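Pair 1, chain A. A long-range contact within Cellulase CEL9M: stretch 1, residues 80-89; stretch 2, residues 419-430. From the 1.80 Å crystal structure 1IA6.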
# COMPACT_ATOMS: atom_id res chain seq x y z
N GLU A 80 6.09 -2.85 13.12
CA GLU A 80 6.47 -1.72 13.97
C GLU A 80 5.47 -1.37 15.08
O GLU A 80 5.88 -0.91 16.15
CB GLU A 80 6.69 -0.47 13.12
CG GLU A 80 7.77 -0.59 12.04
CD GLU A 80 9.18 -0.61 12.60
OE1 GLU A 80 9.38 -0.29 13.79
OE2 GLU A 80 10.11 -0.94 11.83
N PHE A 81 4.18 -1.56 14.82
CA PHE A 81 3.16 -1.21 15.80
C PHE A 81 2.25 -2.38 16.17
O PHE A 81 1.04 -2.20 16.34
CB PHE A 81 2.30 -0.06 15.26
CG PHE A 81 3.09 1.15 14.86
CD1 PHE A 81 3.82 1.87 15.81
CD2 PHE A 81 3.12 1.58 13.53
CE1 PHE A 81 4.56 3.00 15.44
CE2 PHE A 81 3.86 2.70 13.15
CZ PHE A 81 4.58 3.41 14.11
N LYS A 82 2.83 -3.56 16.33
CA LYS A 82 2.07 -4.75 16.67
C LYS A 82 1.13 -4.57 17.86
O LYS A 82 0.00 -5.07 17.85
CB LYS A 82 3.01 -5.92 16.94
CG LYS A 82 2.31 -7.20 17.35
CD LYS A 82 3.31 -8.31 17.61
CE LYS A 82 2.64 -9.51 18.27
NZ LYS A 82 1.49 -9.99 17.46
N GLU A 83 1.60 -3.87 18.89
CA GLU A 83 0.80 -3.64 20.09
C GLU A 83 -0.54 -2.97 19.78
O GLU A 83 -1.56 -3.28 20.39
CB GLU A 83 1.56 -2.76 21.09
CG GLU A 83 2.79 -3.41 21.70
CD GLU A 83 3.82 -3.82 20.66
OE1 GLU A 83 4.21 -2.97 19.83
OE2 GLU A 83 4.24 -5.00 20.68
N SER A 84 -0.52 -2.05 18.82
CA SER A 84 -1.74 -1.34 18.44
C SER A 84 -2.79 -2.29 17.86
O SER A 84 -3.98 -2.12 18.11
CB SER A 84 -1.42 -0.25 17.41
OG SER A 84 -0.54 0.71 17.96
N PHE A 85 -2.34 -3.27 17.09
CA PHE A 85 -3.26 -4.23 16.50
C PHE A 85 -3.77 -5.21 17.57
O PHE A 85 -4.96 -5.53 17.61
CB PHE A 85 -2.59 -5.01 15.37
CG PHE A 85 -2.21 -4.16 14.18
CD1 PHE A 85 -1.04 -3.42 14.19
CD2 PHE A 85 -3.03 -4.11 13.06
CE1 PHE A 85 -0.68 -2.63 13.09
CE2 PHE A 85 -2.68 -3.33 11.95
CZ PHE A 85 -1.50 -2.59 11.97
N ASP A 86 -2.88 -5.69 18.43
CA ASP A 86 -3.28 -6.62 19.48
C ASP A 86 -4.30 -6.00 20.43
O ASP A 86 -5.35 -6.59 20.70
CB ASP A 86 -2.07 -7.08 20.31
CG ASP A 86 -1.13 -7.99 19.55
OD1 ASP A 86 -1.57 -8.64 18.58
OD2 ASP A 86 0.05 -8.06 19.93
N ALA A 87 -3.99 -4.81 20.92
CA ALA A 87 -4.86 -4.10 21.86
C ALA A 87 -6.25 -3.80 21.33
O ALA A 87 -7.22 -3.81 22.09
CB ALA A 87 -4.19 -2.80 22.31
N THR A 88 -6.36 -3.54 20.03
CA THR A 88 -7.66 -3.24 19.43
C THR A 88 -8.34 -4.46 18.82
O THR A 88 -9.40 -4.34 18.22
CB THR A 88 -7.52 -2.16 18.33
OG1 THR A 88 -6.57 -2.58 17.35
CG2 THR A 88 -7.06 -0.84 18.94
N GLY A 89 -7.72 -5.63 18.97
CA GLY A 89 -8.29 -6.85 18.43
C GLY A 89 -8.33 -6.91 16.91
O GLY A 89 -9.23 -7.53 16.33
N LEU A 419 -2.52 4.45 5.30
CA LEU A 419 -3.50 4.86 6.31
C LEU A 419 -3.47 3.89 7.47
O LEU A 419 -3.48 4.30 8.63
CB LEU A 419 -4.91 4.89 5.71
CG LEU A 419 -6.04 5.24 6.69
CD1 LEU A 419 -5.83 6.65 7.24
CD2 LEU A 419 -7.38 5.13 6.00
N VAL A 420 -3.46 2.59 7.17
CA VAL A 420 -3.42 1.59 8.23
C VAL A 420 -2.21 1.84 9.13
O VAL A 420 -2.33 1.84 10.35
CB VAL A 420 -3.33 0.16 7.66
CG1 VAL A 420 -3.18 -0.84 8.80
CG2 VAL A 420 -4.58 -0.15 6.85
N GLY A 421 -1.06 2.07 8.51
CA GLY A 421 0.16 2.32 9.26
C GLY A 421 0.11 3.53 10.17
O GLY A 421 0.48 3.45 11.35
N VAL A 422 -0.32 4.68 9.65
CA VAL A 422 -0.38 5.88 10.46
C VAL A 422 -1.39 5.75 11.60
O VAL A 422 -1.16 6.23 12.70
CB VAL A 422 -0.70 7.15 9.60
CG1 VAL A 422 -2.15 7.15 9.15
CG2 VAL A 422 -0.37 8.41 10.39
N LEU A 423 -2.52 5.09 11.34
CA LEU A 423 -3.52 4.91 12.38
C LEU A 423 -2.97 4.00 13.49
O LEU A 423 -3.22 4.23 14.67
CB LEU A 423 -4.81 4.32 11.80
CG LEU A 423 -5.65 5.33 11.00
CD1 LEU A 423 -6.83 4.63 10.34
CD2 LEU A 423 -6.14 6.43 11.94
N ALA A 424 -2.22 2.98 13.10
CA ALA A 424 -1.63 2.07 14.09
C ALA A 424 -0.65 2.88 14.94
O ALA A 424 -0.57 2.70 16.16
CB ALA A 424 -0.91 0.92 13.39
N GLY A 425 0.09 3.78 14.30
CA GLY A 425 1.03 4.61 15.02
C GLY A 425 0.33 5.62 15.91
O GLY A 425 0.80 5.93 17.00
N ALA A 426 -0.80 6.14 15.44
CA ALA A 426 -1.55 7.13 16.21
C ALA A 426 -2.02 6.51 17.53
O ALA A 426 -1.98 7.16 18.58
CB ALA A 426 -2.75 7.62 15.41
N ILE A 427 -2.47 5.27 17.46
CA ILE A 427 -2.95 4.57 18.65
C ILE A 427 -1.84 4.45 19.69
O ILE A 427 -2.09 4.57 20.89
CB ILE A 427 -3.49 3.17 18.28
CG1 ILE A 427 -4.79 3.33 17.49
CG2 ILE A 427 -3.71 2.33 19.53
CD1 ILE A 427 -5.35 2.04 16.93
N LYS A 428 -0.61 4.24 19.22
CA LYS A 428 0.53 4.10 20.11
C LYS A 428 0.93 5.41 20.80
O LYS A 428 1.17 5.44 22.00
CB LYS A 428 1.73 3.55 19.34
CG LYS A 428 3.02 3.50 20.15
CD LYS A 428 4.19 3.01 19.31
CE LYS A 428 5.50 3.08 20.08
NZ LYS A 428 5.45 2.28 21.34
N PHE A 429 1.00 6.49 20.03
CA PHE A 429 1.42 7.78 20.56
C PHE A 429 0.34 8.68 21.14
O PHE A 429 0.60 9.43 22.08
CB PHE A 429 2.17 8.55 19.47
CG PHE A 429 3.49 7.95 19.12
CD1 PHE A 429 4.57 8.06 19.99
CD2 PHE A 429 3.67 7.28 17.91
CE1 PHE A 429 5.81 7.51 19.66
CE2 PHE A 429 4.90 6.73 17.58
CZ PHE A 429 5.98 6.85 18.45
N PHE A 430 -0.87 8.62 20.59
CA PHE A 430 -1.94 9.48 21.06
C PHE A 430 -3.11 8.72 21.66
O PHE A 430 -3.90 9.28 22.42
CB PHE A 430 -2.45 10.35 19.91
CG PHE A 430 -1.35 10.86 19.01
CD1 PHE A 430 -0.34 11.66 19.51
CD2 PHE A 430 -1.33 10.51 17.66
CE1 PHE A 430 0.69 12.12 18.68
CE2 PHE A 430 -0.30 10.95 16.83
CZ PHE A 430 0.71 11.76 17.34

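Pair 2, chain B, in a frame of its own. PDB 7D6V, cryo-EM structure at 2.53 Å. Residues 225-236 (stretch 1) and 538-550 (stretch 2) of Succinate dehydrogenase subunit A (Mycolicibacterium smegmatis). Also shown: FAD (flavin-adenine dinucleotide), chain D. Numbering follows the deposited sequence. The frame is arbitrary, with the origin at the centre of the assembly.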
# COMPACT_ATOMS: atom_id res chain seq x y z
N TYR B 225 5.70 -12.95 10.52
CA TYR B 225 7.04 -13.52 10.43
C TYR B 225 7.42 -14.18 11.75
O TYR B 225 8.34 -13.77 12.46
CB TYR B 225 8.05 -12.45 10.03
CG TYR B 225 8.24 -12.32 8.54
CD1 TYR B 225 7.24 -12.68 7.66
CD2 TYR B 225 9.43 -11.84 8.02
CE1 TYR B 225 7.41 -12.56 6.30
CE2 TYR B 225 9.61 -11.72 6.66
CZ TYR B 225 8.60 -12.08 5.80
OH TYR B 225 8.78 -11.97 4.44
N THR B 226 6.70 -15.26 12.07
CA THR B 226 6.90 -15.98 13.32
C THR B 226 7.73 -17.25 13.14
O THR B 226 7.72 -18.11 14.02
CB THR B 226 5.55 -16.33 13.95
OG1 THR B 226 4.83 -17.22 13.09
CG2 THR B 226 4.73 -15.08 14.19
N GLY B 227 8.44 -17.38 12.03
CA GLY B 227 9.24 -18.56 11.80
C GLY B 227 8.47 -19.78 11.35
O GLY B 227 9.04 -20.88 11.35
N ASP B 228 7.20 -19.63 11.00
CA ASP B 228 6.45 -20.74 10.44
C ASP B 228 7.06 -21.13 9.10
O ASP B 228 7.67 -20.32 8.41
CB ASP B 228 4.98 -20.35 10.26
CG ASP B 228 4.29 -20.06 11.57
OD1 ASP B 228 4.70 -20.63 12.60
OD2 ASP B 228 3.34 -19.25 11.57
N GLY B 229 6.88 -22.40 8.74
CA GLY B 229 7.53 -22.89 7.54
C GLY B 229 8.87 -23.50 7.87
O GLY B 229 9.09 -24.68 7.60
N HIS B 230 9.77 -22.72 8.48
CA HIS B 230 11.00 -23.29 9.01
C HIS B 230 10.69 -24.40 10.00
O HIS B 230 11.16 -25.53 9.85
CB HIS B 230 11.83 -22.20 9.69
CG HIS B 230 12.23 -21.08 8.78
ND1 HIS B 230 13.49 -20.96 8.24
CD2 HIS B 230 11.53 -20.01 8.33
CE1 HIS B 230 13.55 -19.87 7.49
NE2 HIS B 230 12.37 -19.28 7.53
N ALA B 231 9.84 -24.11 10.99
CA ALA B 231 9.46 -25.11 11.98
C ALA B 231 8.60 -26.21 11.37
O ALA B 231 8.71 -27.37 11.77
CB ALA B 231 8.74 -24.45 13.14
N LEU B 232 7.75 -25.87 10.40
CA LEU B 232 6.91 -26.88 9.76
C LEU B 232 7.75 -27.91 9.04
O LEU B 232 7.57 -29.12 9.23
CB LEU B 232 5.93 -26.21 8.80
CG LEU B 232 4.63 -25.67 9.40
CD1 LEU B 232 3.85 -24.88 8.37
CD2 LEU B 232 3.80 -26.81 9.95
N ALA B 233 8.69 -27.46 8.20
CA ALA B 233 9.57 -28.39 7.50
C ALA B 233 10.47 -29.13 8.47
O ALA B 233 10.75 -30.32 8.29
CB ALA B 233 10.41 -27.63 6.47
N LEU B 234 10.93 -28.44 9.52
CA LEU B 234 11.84 -29.07 10.47
C LEU B 234 11.15 -30.18 11.24
O LEU B 234 11.75 -31.23 11.51
CB LEU B 234 12.39 -27.98 11.39
CG LEU B 234 13.55 -28.26 12.33
CD1 LEU B 234 14.78 -28.63 11.54
CD2 LEU B 234 13.81 -27.01 13.14
N ARG B 235 9.87 -29.99 11.59
CA ARG B 235 9.11 -31.04 12.26
C ARG B 235 8.61 -32.10 11.29
O ARG B 235 8.37 -33.24 11.70
CB ARG B 235 7.93 -30.44 13.02
CG ARG B 235 8.33 -29.63 14.25
CD ARG B 235 7.13 -29.31 15.13
NE ARG B 235 6.12 -28.52 14.44
CZ ARG B 235 6.00 -27.20 14.55
NH1 ARG B 235 5.05 -26.56 13.88
NH2 ARG B 235 6.82 -26.52 15.33
N ALA B 236 8.44 -31.76 10.01
CA ALA B 236 8.07 -32.77 9.03
C ALA B 236 9.24 -33.68 8.70
O ALA B 236 9.03 -34.84 8.31
CB ALA B 236 7.55 -32.11 7.75
N ILE B 538 0.11 -20.40 19.78
CA ILE B 538 0.46 -21.41 18.77
C ILE B 538 1.77 -21.05 18.08
O ILE B 538 2.63 -21.91 17.87
CB ILE B 538 -0.70 -21.57 17.77
CG1 ILE B 538 -1.93 -22.15 18.46
CG2 ILE B 538 -0.28 -22.48 16.62
CD1 ILE B 538 -3.19 -22.02 17.64
N ASP B 539 1.95 -19.77 17.71
CA ASP B 539 3.17 -19.34 17.04
C ASP B 539 4.41 -19.46 17.91
O ASP B 539 5.53 -19.57 17.38
CB ASP B 539 3.03 -17.89 16.58
CG ASP B 539 1.98 -17.71 15.50
OD1 ASP B 539 1.88 -18.58 14.61
OD2 ASP B 539 1.26 -16.69 15.54
N MET B 540 4.24 -19.43 19.23
CA MET B 540 5.40 -19.41 20.12
C MET B 540 6.23 -20.68 20.02
O MET B 540 7.44 -20.64 20.21
CB MET B 540 4.94 -19.20 21.56
CG MET B 540 5.01 -17.75 22.03
SD MET B 540 6.64 -17.01 21.80
CE MET B 540 7.52 -17.72 23.19
N ARG B 541 5.61 -21.82 19.70
CA ARG B 541 6.38 -23.06 19.59
C ARG B 541 7.31 -23.04 18.38
O ARG B 541 8.48 -23.44 18.47
CB ARG B 541 5.44 -24.27 19.57
CG ARG B 541 4.68 -24.49 18.28
CD ARG B 541 3.64 -25.59 18.41
NE ARG B 541 4.21 -26.93 18.41
CZ ARG B 541 3.93 -27.86 17.50
NH1 ARG B 541 3.09 -27.59 16.51
NH2 ARG B 541 4.50 -29.05 17.58
N ASN B 542 6.81 -22.53 17.25
CA ASN B 542 7.67 -22.35 16.08
C ASN B 542 8.77 -21.35 16.37
O ASN B 542 9.93 -21.56 15.97
CB ASN B 542 6.83 -21.88 14.89
CG ASN B 542 5.61 -22.74 14.67
OD1 ASN B 542 5.66 -23.96 14.80
ND2 ASN B 542 4.50 -22.10 14.33
N MET B 543 8.44 -20.25 17.06
CA MET B 543 9.45 -19.26 17.37
C MET B 543 10.54 -19.84 18.27
O MET B 543 11.73 -19.58 18.07
CB MET B 543 8.81 -18.03 18.02
CG MET B 543 8.36 -16.99 17.01
SD MET B 543 7.81 -15.45 17.74
CE MET B 543 6.10 -15.84 18.11
N LEU B 544 10.15 -20.65 19.26
CA LEU B 544 11.13 -21.26 20.15
C LEU B 544 12.04 -22.23 19.40
O LEU B 544 13.26 -22.25 19.61
CB LEU B 544 10.43 -21.97 21.30
CG LEU B 544 9.79 -21.09 22.38
CD1 LEU B 544 8.89 -21.91 23.28
CD2 LEU B 544 10.86 -20.38 23.19
N LEU B 545 11.46 -23.05 18.52
CA LEU B 545 12.27 -23.99 17.75
C LEU B 545 13.27 -23.26 16.86
O LEU B 545 14.46 -23.61 16.80
CB LEU B 545 11.36 -24.89 16.91
CG LEU B 545 11.98 -26.12 16.26
CD1 LEU B 545 12.57 -27.02 17.31
CD2 LEU B 545 10.95 -26.87 15.43
N VAL B 546 12.81 -22.22 16.16
CA VAL B 546 13.69 -21.48 15.27
C VAL B 546 14.78 -20.76 16.06
O VAL B 546 15.93 -20.68 15.63
CB VAL B 546 12.87 -20.51 14.40
CG1 VAL B 546 13.78 -19.53 13.68
CG2 VAL B 546 12.04 -21.28 13.40
N SER B 547 14.43 -20.22 17.23
CA SER B 547 15.43 -19.55 18.06
C SER B 547 16.50 -20.53 18.53
O SER B 547 17.69 -20.20 18.53
CB SER B 547 14.76 -18.88 19.26
OG SER B 547 13.71 -18.04 18.84
N GLU B 548 16.10 -21.74 18.93
CA GLU B 548 17.09 -22.74 19.32
C GLU B 548 18.02 -23.07 18.15
O GLU B 548 19.24 -23.17 18.33
CB GLU B 548 16.40 -24.00 19.82
CG GLU B 548 17.30 -24.94 20.61
CD GLU B 548 16.61 -26.24 20.99
OE1 GLU B 548 17.31 -27.22 21.30
OE2 GLU B 548 15.36 -26.28 20.97
N CYS B 549 17.46 -23.23 16.95
CA CYS B 549 18.28 -23.52 15.79
C CYS B 549 19.28 -22.40 15.52
O CYS B 549 20.47 -22.66 15.28
CB CYS B 549 17.40 -23.75 14.56
SG CYS B 549 16.76 -25.42 14.40
N VAL B 550 18.82 -21.15 15.56
CA VAL B 550 19.68 -20.01 15.28
C VAL B 550 20.81 -19.94 16.31
O VAL B 550 21.98 -19.74 15.96
CB VAL B 550 18.86 -18.71 15.25
CG1 VAL B 550 19.78 -17.51 15.22
CG2 VAL B 550 17.93 -18.70 14.06
PA FAD D . 6.07 -13.07 2.14
O1A FAD D . 5.35 -12.61 0.93
O2A FAD D . 6.73 -12.08 3.02
O5B FAD D . 5.02 -13.85 3.05
C5B FAD D . 4.90 -15.26 3.10
C4B FAD D . 3.44 -15.66 3.12
O4B FAD D . 3.27 -16.87 3.86
C3B FAD D . 2.53 -14.66 3.78
O3B FAD D . 1.37 -14.54 2.96
C2B FAD D . 2.13 -15.30 5.08
O2B FAD D . 0.83 -14.90 5.52
C1B FAD D . 2.14 -16.75 4.72
N9A FAD D . 2.30 -17.60 5.91
C8A FAD D . 3.31 -17.55 6.79
N7A FAD D . 3.14 -18.47 7.75
C5A FAD D . 2.00 -19.12 7.49
C6A FAD D . 1.22 -20.21 8.11
N6A FAD D . 1.64 -20.82 9.23
N1A FAD D . 0.09 -20.59 7.51
C2A FAD D . -0.35 -20.01 6.39
N3A FAD D . 0.30 -19.02 5.78
C4A FAD D . 1.45 -18.54 6.28
N1 FAD D . 13.98 -7.23 -0.61
C2 FAD D . 14.46 -6.61 -1.71
O2 FAD D . 14.98 -7.29 -2.59
N3 FAD D . 14.39 -5.29 -1.89
C4 FAD D . 13.85 -4.48 -0.98
O4 FAD D . 13.80 -3.26 -1.17
C4X FAD D . 13.30 -5.07 0.25
N5 FAD D . 12.74 -4.32 1.20
C5X FAD D . 12.24 -4.89 2.31
C6 FAD D . 11.66 -4.09 3.29
C7 FAD D . 11.15 -4.67 4.43
C7M FAD D . 10.52 -3.82 5.50
C8 FAD D . 11.23 -6.13 4.62
C8M FAD D . 10.68 -6.76 5.87
C9 FAD D . 11.81 -6.93 3.65
C9A FAD D . 12.32 -6.36 2.51
N10 FAD D . 12.90 -7.16 1.53
C10 FAD D . 13.40 -6.54 0.38
C1' FAD D . 12.98 -8.61 1.69
C2' FAD D . 11.91 -9.27 0.82
O2' FAD D . 10.73 -8.47 0.79
C3' FAD D . 11.50 -10.64 1.33
O3' FAD D . 12.62 -11.51 1.24
C4' FAD D . 10.37 -11.21 0.50
O4' FAD D . 9.24 -10.36 0.59
C5' FAD D . 9.95 -12.59 0.95
O5' FAD D . 8.77 -12.93 0.25
P FAD D . 8.03 -14.33 0.43
O1P FAD D . 7.09 -14.48 -0.72
O2P FAD D . 9.03 -15.40 0.67
O3P FAD D . 7.18 -14.18 1.79

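What backbone arrangement do the two pairs share? In each, a short helix crosses a longer one at a steep angle, 83° in pair 1 and 76° in pair 2, with the axes 8.4 Å and 9.4 Å apart at closest approach. Fourteen central residues superpose with an RMSD of 0.7 Å. The crossing is centred on matched positions: S84(A) falls on A231(B) and A424(A) on N542(B), and the CA atoms of S84(A) and A424(A) lie 5.5 Å apart, those of A231(B) and N542(B) 5.3 Å.

How is the crossing point filled? Pair 1 puts two small residues there and adds a polar tie: S84(A) OG donates a hydrogen bond to A424(A) O at 2.7 Å, reaching a main-chain carbonyl of the facing helix. In pair 2 the polar group sits on the other helix. A231(B) has only a methyl to offer, and its CB packs 3.5 Å from N542(B) OD1. That same oxygen accepts two hydrogen bonds from one guanidinium, R235(B) NH1 to N542(B) OD1 at 2.8 Å and R235(B) NH2 to N542(B) OD1 at 2.9 Å, so the arginine grips the asparagine like a fork.

What happens at the matched positions T88(A) and R235(B), further along the short helix? T88(A) makes a modest apolar contact, its CG2 3.9 Å from I427(A) CD1. R235(B) meets the matching L545(B), with R235(B) CG 4.0 Å from L545(B) CD2, but extends onward to stack its guanidinium flat on that of R541(B), centres 3.7 Å apart and planes at 18°. The like charges are thus brought face to face. Next to this, L234(B) CD2 lies 3.7 Å from L545(B) CD2, whereas its counterpart A87(A) is too short to make contact.

How do the starts of the short helices differ? F81(A) lays one ring face over the glycine backbone: G425(A) CA is 3.7 Å from the ring centroid and almost on its normal. An ideal CB on G425(A) would come within 3.3 Å of F81(A) CZ, so the bare glycine leaves room for the ring. F85(A) adds its own apolar contact, CE1 to A424(A) CB at 3.6 Å. In pair 2 D228(B) replaces the phenylalanine and M543(B) the glycine. The aspartate turns partly to the cofactor, accepting a weak hydrogen bond from FAD N6A to D228(B) OD2 at 3.3 Å, while M543(B) CG packs 3.3 Å from T226(B) O.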